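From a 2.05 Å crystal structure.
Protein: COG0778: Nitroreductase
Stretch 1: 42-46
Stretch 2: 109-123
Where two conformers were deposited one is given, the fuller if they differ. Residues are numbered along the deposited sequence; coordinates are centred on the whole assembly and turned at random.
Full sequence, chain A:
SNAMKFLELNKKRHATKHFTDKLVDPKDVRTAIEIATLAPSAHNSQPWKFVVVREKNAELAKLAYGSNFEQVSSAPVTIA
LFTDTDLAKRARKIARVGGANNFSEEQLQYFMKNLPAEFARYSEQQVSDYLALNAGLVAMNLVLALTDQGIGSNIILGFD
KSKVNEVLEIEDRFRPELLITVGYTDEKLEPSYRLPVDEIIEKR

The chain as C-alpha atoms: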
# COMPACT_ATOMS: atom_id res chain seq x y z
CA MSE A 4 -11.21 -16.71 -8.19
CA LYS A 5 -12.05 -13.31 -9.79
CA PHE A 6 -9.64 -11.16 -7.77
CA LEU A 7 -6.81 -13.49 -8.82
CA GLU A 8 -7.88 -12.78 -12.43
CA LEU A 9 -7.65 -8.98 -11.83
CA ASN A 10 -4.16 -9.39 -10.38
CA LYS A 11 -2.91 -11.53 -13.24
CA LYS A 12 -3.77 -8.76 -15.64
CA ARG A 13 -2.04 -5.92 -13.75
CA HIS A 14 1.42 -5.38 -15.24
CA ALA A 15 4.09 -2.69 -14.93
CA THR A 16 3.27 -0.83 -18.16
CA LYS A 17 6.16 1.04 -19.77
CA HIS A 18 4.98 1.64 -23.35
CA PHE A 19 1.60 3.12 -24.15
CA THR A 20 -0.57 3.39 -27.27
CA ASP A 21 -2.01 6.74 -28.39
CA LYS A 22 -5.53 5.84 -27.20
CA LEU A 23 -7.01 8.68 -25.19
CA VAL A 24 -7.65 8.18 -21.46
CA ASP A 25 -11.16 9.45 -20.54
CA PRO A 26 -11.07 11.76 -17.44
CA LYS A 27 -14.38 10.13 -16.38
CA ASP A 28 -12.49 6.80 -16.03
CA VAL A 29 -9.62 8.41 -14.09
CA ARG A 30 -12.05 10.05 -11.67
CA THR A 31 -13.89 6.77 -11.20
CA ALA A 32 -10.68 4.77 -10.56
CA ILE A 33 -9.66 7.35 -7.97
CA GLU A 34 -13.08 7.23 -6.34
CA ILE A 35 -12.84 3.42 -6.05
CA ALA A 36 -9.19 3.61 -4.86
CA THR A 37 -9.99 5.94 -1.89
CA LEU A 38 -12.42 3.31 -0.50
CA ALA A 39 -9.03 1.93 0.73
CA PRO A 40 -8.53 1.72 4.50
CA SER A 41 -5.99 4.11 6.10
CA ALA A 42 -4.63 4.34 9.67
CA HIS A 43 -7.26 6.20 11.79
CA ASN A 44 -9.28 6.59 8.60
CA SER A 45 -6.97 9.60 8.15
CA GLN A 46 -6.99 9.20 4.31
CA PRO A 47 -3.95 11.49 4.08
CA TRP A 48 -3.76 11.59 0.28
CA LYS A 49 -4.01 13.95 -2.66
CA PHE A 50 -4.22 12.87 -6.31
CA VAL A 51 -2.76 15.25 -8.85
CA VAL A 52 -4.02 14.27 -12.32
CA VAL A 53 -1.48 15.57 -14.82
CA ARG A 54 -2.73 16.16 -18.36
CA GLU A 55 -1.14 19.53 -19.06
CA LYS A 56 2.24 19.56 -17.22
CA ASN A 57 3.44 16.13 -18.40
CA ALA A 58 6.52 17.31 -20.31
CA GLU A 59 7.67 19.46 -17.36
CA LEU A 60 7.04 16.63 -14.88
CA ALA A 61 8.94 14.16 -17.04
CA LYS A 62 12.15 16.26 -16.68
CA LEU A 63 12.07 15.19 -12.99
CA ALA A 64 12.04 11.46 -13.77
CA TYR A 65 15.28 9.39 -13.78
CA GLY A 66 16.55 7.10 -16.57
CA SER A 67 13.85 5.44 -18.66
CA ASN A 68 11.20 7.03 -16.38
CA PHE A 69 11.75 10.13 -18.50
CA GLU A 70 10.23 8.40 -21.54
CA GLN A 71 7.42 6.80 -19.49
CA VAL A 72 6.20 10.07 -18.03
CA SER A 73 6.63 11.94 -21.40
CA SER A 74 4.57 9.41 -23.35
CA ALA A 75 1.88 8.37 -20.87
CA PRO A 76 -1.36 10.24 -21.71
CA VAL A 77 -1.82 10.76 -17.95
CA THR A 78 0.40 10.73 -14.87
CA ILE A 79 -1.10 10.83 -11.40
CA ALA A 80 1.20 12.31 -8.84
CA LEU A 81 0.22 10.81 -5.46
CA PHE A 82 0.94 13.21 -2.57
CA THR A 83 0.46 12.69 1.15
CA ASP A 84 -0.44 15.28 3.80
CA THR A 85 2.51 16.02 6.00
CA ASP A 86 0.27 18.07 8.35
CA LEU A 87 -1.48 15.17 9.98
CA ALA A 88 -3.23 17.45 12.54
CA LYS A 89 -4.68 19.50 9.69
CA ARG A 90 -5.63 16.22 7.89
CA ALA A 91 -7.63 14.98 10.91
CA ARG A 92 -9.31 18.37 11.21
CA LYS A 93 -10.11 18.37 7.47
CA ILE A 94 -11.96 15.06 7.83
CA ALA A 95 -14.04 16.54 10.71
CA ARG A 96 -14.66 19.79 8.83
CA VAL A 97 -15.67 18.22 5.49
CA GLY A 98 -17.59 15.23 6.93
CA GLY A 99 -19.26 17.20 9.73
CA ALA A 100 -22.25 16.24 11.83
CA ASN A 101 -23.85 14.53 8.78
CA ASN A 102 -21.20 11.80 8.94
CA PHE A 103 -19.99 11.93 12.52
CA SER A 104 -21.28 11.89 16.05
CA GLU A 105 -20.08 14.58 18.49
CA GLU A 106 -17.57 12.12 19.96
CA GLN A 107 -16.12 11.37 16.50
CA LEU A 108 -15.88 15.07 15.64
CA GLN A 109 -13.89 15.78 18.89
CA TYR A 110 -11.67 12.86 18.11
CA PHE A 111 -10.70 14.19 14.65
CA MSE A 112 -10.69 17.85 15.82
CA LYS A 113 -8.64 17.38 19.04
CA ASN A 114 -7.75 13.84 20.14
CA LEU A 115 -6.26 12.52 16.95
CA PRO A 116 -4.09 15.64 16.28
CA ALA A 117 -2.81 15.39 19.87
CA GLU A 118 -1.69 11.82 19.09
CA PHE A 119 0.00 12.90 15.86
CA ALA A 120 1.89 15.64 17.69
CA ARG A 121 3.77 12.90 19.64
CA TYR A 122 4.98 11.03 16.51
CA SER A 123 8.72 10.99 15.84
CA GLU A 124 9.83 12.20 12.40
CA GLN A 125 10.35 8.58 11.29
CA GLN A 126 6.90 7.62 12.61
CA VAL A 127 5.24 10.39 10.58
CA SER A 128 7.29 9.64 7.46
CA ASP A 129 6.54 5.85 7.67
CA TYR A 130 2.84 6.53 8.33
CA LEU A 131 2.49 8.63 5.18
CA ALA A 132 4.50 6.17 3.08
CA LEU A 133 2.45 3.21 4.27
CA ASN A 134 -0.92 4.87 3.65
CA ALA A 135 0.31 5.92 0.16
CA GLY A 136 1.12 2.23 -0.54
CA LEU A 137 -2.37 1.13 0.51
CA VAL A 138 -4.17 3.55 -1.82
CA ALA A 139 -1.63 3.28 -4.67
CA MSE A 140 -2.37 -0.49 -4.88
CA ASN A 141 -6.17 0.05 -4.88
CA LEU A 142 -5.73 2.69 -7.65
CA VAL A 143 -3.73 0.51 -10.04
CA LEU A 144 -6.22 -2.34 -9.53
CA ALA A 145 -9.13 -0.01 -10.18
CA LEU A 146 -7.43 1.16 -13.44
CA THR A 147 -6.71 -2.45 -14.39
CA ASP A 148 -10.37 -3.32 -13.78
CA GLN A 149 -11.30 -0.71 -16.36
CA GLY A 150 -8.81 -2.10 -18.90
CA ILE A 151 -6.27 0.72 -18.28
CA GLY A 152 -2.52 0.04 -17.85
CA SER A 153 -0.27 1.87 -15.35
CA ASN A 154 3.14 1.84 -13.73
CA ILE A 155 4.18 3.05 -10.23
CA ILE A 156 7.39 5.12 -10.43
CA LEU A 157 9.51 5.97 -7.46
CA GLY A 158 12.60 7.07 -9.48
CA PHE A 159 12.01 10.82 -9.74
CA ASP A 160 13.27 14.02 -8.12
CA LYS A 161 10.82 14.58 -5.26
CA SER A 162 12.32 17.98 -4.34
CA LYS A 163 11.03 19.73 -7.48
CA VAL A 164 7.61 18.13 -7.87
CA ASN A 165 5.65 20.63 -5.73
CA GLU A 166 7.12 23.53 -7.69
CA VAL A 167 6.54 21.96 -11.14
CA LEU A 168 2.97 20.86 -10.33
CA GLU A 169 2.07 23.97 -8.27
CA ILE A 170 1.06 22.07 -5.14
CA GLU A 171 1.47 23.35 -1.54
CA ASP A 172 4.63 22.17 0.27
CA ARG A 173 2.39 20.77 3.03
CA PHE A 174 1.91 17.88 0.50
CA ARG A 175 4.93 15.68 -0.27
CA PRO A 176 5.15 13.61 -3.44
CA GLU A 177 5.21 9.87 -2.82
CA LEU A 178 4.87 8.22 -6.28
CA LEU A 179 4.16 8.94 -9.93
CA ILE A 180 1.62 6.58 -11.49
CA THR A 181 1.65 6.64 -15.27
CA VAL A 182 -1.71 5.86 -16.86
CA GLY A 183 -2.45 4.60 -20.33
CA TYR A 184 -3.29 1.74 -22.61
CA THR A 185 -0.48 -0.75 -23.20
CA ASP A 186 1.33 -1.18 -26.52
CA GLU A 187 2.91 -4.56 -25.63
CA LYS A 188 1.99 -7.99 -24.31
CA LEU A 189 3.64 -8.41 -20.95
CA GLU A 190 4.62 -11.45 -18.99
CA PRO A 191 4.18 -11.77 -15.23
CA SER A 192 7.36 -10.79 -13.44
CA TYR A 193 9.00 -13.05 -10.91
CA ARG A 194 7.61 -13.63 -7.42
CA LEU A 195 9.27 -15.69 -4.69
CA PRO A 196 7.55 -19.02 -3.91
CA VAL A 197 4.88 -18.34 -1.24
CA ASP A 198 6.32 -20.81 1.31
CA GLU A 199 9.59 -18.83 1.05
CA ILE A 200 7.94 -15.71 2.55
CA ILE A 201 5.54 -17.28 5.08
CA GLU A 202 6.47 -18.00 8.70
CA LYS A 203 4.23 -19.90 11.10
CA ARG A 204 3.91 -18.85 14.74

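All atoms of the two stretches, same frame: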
# COMPACT_ATOMS: atom_id res chain seq x y z
N ALA A 42 -4.77 4.22 8.21
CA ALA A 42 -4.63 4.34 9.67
C ALA A 42 -5.55 5.45 10.17
O ALA A 42 -5.57 6.54 9.59
CB ALA A 42 -3.17 4.62 10.05
N HIS A 43 -6.38 5.16 11.19
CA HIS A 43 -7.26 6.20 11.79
C HIS A 43 -8.36 6.70 10.87
O HIS A 43 -9.07 7.69 11.20
CB HIS A 43 -6.45 7.43 12.23
CG HIS A 43 -5.36 7.12 13.20
ND1 HIS A 43 -4.03 7.15 12.85
CD2 HIS A 43 -5.41 6.76 14.50
CE1 HIS A 43 -3.30 6.82 13.90
NE2 HIS A 43 -4.11 6.57 14.91
N ASN A 44 -8.49 6.06 9.70
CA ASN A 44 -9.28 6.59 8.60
C ASN A 44 -8.83 8.01 8.28
O ASN A 44 -9.62 8.82 7.85
CB ASN A 44 -10.79 6.51 8.90
CG ASN A 44 -11.66 6.73 7.68
OD1 ASN A 44 -11.28 6.42 6.52
ND2 ASN A 44 -12.86 7.25 7.91
N SER A 45 -7.53 8.28 8.43
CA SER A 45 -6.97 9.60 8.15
C SER A 45 -6.91 9.96 6.66
O SER A 45 -6.82 11.13 6.32
CB SER A 45 -5.57 9.74 8.76
OG SER A 45 -4.62 8.89 8.10
N GLN A 46 -6.95 8.97 5.77
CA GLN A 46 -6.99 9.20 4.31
C GLN A 46 -6.11 10.39 3.88
O GLN A 46 -6.60 11.38 3.33
CB GLN A 46 -8.44 9.31 3.79
CG GLN A 46 -9.35 10.25 4.55
CD GLN A 46 -10.86 9.93 4.35
OE1 GLN A 46 -11.39 10.03 3.24
NE2 GLN A 46 -11.54 9.59 5.42
N GLN A 109 -14.90 15.38 17.88
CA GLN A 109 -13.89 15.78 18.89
C GLN A 109 -12.61 15.00 18.69
O GLN A 109 -11.49 15.50 18.86
CB GLN A 109 -14.44 15.52 20.30
CG GLN A 109 -13.39 15.55 21.42
CD GLN A 109 -13.48 16.78 22.34
OE1 GLN A 109 -13.58 17.94 21.88
NE2 GLN A 109 -13.43 16.53 23.66
N TYR A 110 -12.78 13.74 18.33
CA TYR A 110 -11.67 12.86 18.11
C TYR A 110 -10.82 13.38 16.94
O TYR A 110 -9.62 13.56 17.10
CB TYR A 110 -12.16 11.46 17.88
CG TYR A 110 -11.09 10.51 17.41
CD1 TYR A 110 -11.12 10.01 16.11
CD2 TYR A 110 -10.07 10.09 18.27
CE1 TYR A 110 -10.16 9.12 15.66
CE2 TYR A 110 -9.09 9.19 17.83
CZ TYR A 110 -9.15 8.71 16.52
OH TYR A 110 -8.23 7.81 16.04
N PHE A 111 -11.44 13.64 15.79
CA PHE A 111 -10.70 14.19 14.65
C PHE A 111 -10.23 15.64 14.86
O PHE A 111 -9.15 16.02 14.39
CB PHE A 111 -11.53 14.07 13.37
CG PHE A 111 -11.62 12.67 12.82
CD1 PHE A 111 -12.85 12.01 12.78
CD2 PHE A 111 -10.51 12.03 12.29
CE1 PHE A 111 -12.96 10.70 12.24
CE2 PHE A 111 -10.60 10.72 11.75
CZ PHE A 111 -11.82 10.05 11.73
N MSE A 112 -11.04 16.45 15.55
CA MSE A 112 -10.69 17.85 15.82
C MSE A 112 -9.56 18.03 16.86
O MSE A 112 -8.71 18.89 16.68
CB MSE A 112 -11.92 18.65 16.26
CG MSE A 112 -12.88 19.02 15.14
SE MSE A 112 -12.05 19.98 13.63
CE MSE A 112 -11.62 21.61 14.45
N LYS A 113 -9.56 17.21 17.91
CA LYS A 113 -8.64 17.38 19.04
C LYS A 113 -7.83 16.14 19.48
O LYS A 113 -6.61 16.21 19.68
CB LYS A 113 -9.40 18.00 20.24
CG LYS A 113 -9.35 19.54 20.20
CD LYS A 113 -10.65 20.18 20.61
CE LYS A 113 -10.60 21.69 20.37
NZ LYS A 113 -11.98 22.30 20.56
N ASN A 114 -8.49 15.00 19.65
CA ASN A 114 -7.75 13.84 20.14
C ASN A 114 -6.70 13.36 19.15
O ASN A 114 -5.50 13.28 19.49
CB ASN A 114 -8.70 12.70 20.52
CG ASN A 114 -9.46 13.01 21.79
OD1 ASN A 114 -10.33 13.87 21.81
ND2 ASN A 114 -9.08 12.34 22.88
N LEU A 115 -7.14 13.07 17.94
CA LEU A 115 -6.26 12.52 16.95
C LEU A 115 -5.04 13.44 16.74
O LEU A 115 -3.91 12.95 16.89
CB LEU A 115 -6.98 12.21 15.65
CG LEU A 115 -6.59 10.93 14.93
CD1 LEU A 115 -6.99 10.95 13.43
CD2 LEU A 115 -5.12 10.59 15.11
N PRO A 116 -5.24 14.74 16.44
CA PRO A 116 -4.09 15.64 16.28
C PRO A 116 -3.12 15.62 17.45
O PRO A 116 -1.91 15.77 17.23
CB PRO A 116 -4.74 17.02 16.15
CG PRO A 116 -6.06 16.73 15.52
CD PRO A 116 -6.51 15.45 16.18
N ALA A 117 -3.65 15.41 18.67
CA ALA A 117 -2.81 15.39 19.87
C ALA A 117 -1.91 14.16 19.83
O ALA A 117 -0.72 14.24 20.17
CB ALA A 117 -3.66 15.44 21.17
N GLU A 118 -2.47 13.04 19.37
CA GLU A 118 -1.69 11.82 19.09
C GLU A 118 -0.60 12.00 18.06
O GLU A 118 0.51 11.53 18.27
CB GLU A 118 -2.59 10.73 18.56
CG GLU A 118 -3.01 9.79 19.61
CD GLU A 118 -4.36 9.22 19.31
OE1 GLU A 118 -4.46 8.44 18.35
OE2 GLU A 118 -5.31 9.57 20.05
N PHE A 119 -0.93 12.67 16.95
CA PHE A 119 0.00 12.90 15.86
C PHE A 119 1.17 13.78 16.29
O PHE A 119 2.30 13.61 15.84
CB PHE A 119 -0.71 13.57 14.68
CG PHE A 119 -1.58 12.64 13.85
CD1 PHE A 119 -2.75 13.13 13.26
CD2 PHE A 119 -1.22 11.31 13.64
CE1 PHE A 119 -3.56 12.32 12.45
CE2 PHE A 119 -2.03 10.46 12.85
CZ PHE A 119 -3.21 10.97 12.24
N ALA A 120 0.87 14.75 17.15
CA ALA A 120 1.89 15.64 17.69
C ALA A 120 3.03 14.90 18.39
O ALA A 120 4.14 15.42 18.45
CB ALA A 120 1.26 16.67 18.64
N ARG A 121 2.75 13.72 18.94
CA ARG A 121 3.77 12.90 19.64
C ARG A 121 4.52 11.88 18.76
O ARG A 121 5.34 11.10 19.26
CB ARG A 121 3.14 12.16 20.82
CG ARG A 121 3.09 12.96 22.11
CD ARG A 121 2.25 12.22 23.13
NE ARG A 121 0.83 12.51 23.00
CZ ARG A 121 -0.16 11.74 23.46
NH1 ARG A 121 0.12 10.59 24.08
NH2 ARG A 121 -1.42 12.12 23.31
N TYR A 122 4.23 11.88 17.46
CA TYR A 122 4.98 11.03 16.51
C TYR A 122 6.40 11.56 16.27
O TYR A 122 6.60 12.73 15.98
CB TYR A 122 4.25 10.95 15.16
CG TYR A 122 3.04 10.05 15.11
CD1 TYR A 122 2.30 9.77 16.28
CD2 TYR A 122 2.61 9.48 13.91
CE1 TYR A 122 1.22 8.95 16.25
CE2 TYR A 122 1.49 8.65 13.86
CZ TYR A 122 0.80 8.39 15.04
OH TYR A 122 -0.32 7.58 15.04
N SER A 123 7.39 10.68 16.36
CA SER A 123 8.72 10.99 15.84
C SER A 123 8.66 11.34 14.34
O SER A 123 7.64 11.11 13.66
CB SER A 123 9.64 9.78 16.06
OG SER A 123 9.45 8.78 15.05
O HOH W 1 -1.96 7.21 17.31

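The contact between the two stretches is small, burying 297 Å² in total, and it is built around one side chain, His-43. Residues 42–46 form an irregular segment, tightened by a backbone hydrogen bond from Ser-45 N to Ala-42 O (2.9 Å). Against it lies a helix that enters residues 109–123 from earlier in the chain. This helix widens into a pi-type turn at 110–114, where Asn-114 N bonds to Gln-109 O (3.1 Å) and Leu-115 N to Tyr-110 O (2.7 Å), and it kinks at Pro-116, whose ring nitrogen has no hydrogen to give to the preceding turn. The backbones stay well apart, with the CA atoms of His-43 and Leu-115 separated by 8.2 Å, and side chains fill the gap without any direct hydrogen bond across it.

His-43 has positive phi (68°) and points its CB toward the helix, with chi1 in the m rotamer. Its imidazole is met by residues from the helix and, at Tyr-122, from the loop that follows it. Leu-115 covers one face: its CD2 lies 4.0 Å from the centroid of the His-43 ring and only 13° off the ring normal, a CH-pi contact, while Leu-115 CD1 packs 3.8 Å from His-43 CB. Phe-119 turns its edge toward the face of the imidazole in an offset edge-to-face pair, with ring planes at 86° and centroids 5.4 Å apart. Two tyrosine hydroxyls approach the ring near its plane, Tyr-110 OH at 3.4 Å from His-43 CD2 and Tyr-122 OH at 3.3 Å from His-43 CE1, so that polarised ring carbons face oxygen.

The polar end of the imidazole is linked to the helix through water. Water 1 lies 3.3 Å from His-43 NE2 and 2.8 Å from Tyr-122 OH, and donates a hydrogen bond to Glu-118 OE1 over 3.0 Å. It thus joins three side chains at a point where His-43 NE2 and Glu-118 OE1 are themselves 3.9 Å apart.

Phe-111 and Phe-119, next to His-43 in covered area, extend the contact along the loop. The CB of Phe-111 points sideways, but its ring reaches the loop backbone, bringing CE2 to 3.4 Å from His-43 O; the carbonyl oxygen lies near the ring plane, where the weakly positive edge hydrogens are favourably placed. Phe-119 likewise starts sideways and swings its ring inward, placing CZ 4.4 Å from Ser-45 CB in a looser, nonpolar contact. Beside this packing, the loop is braced internally by a hydrogen bond from Gln-46 NE2 to Asn-44 O (3.2 Å).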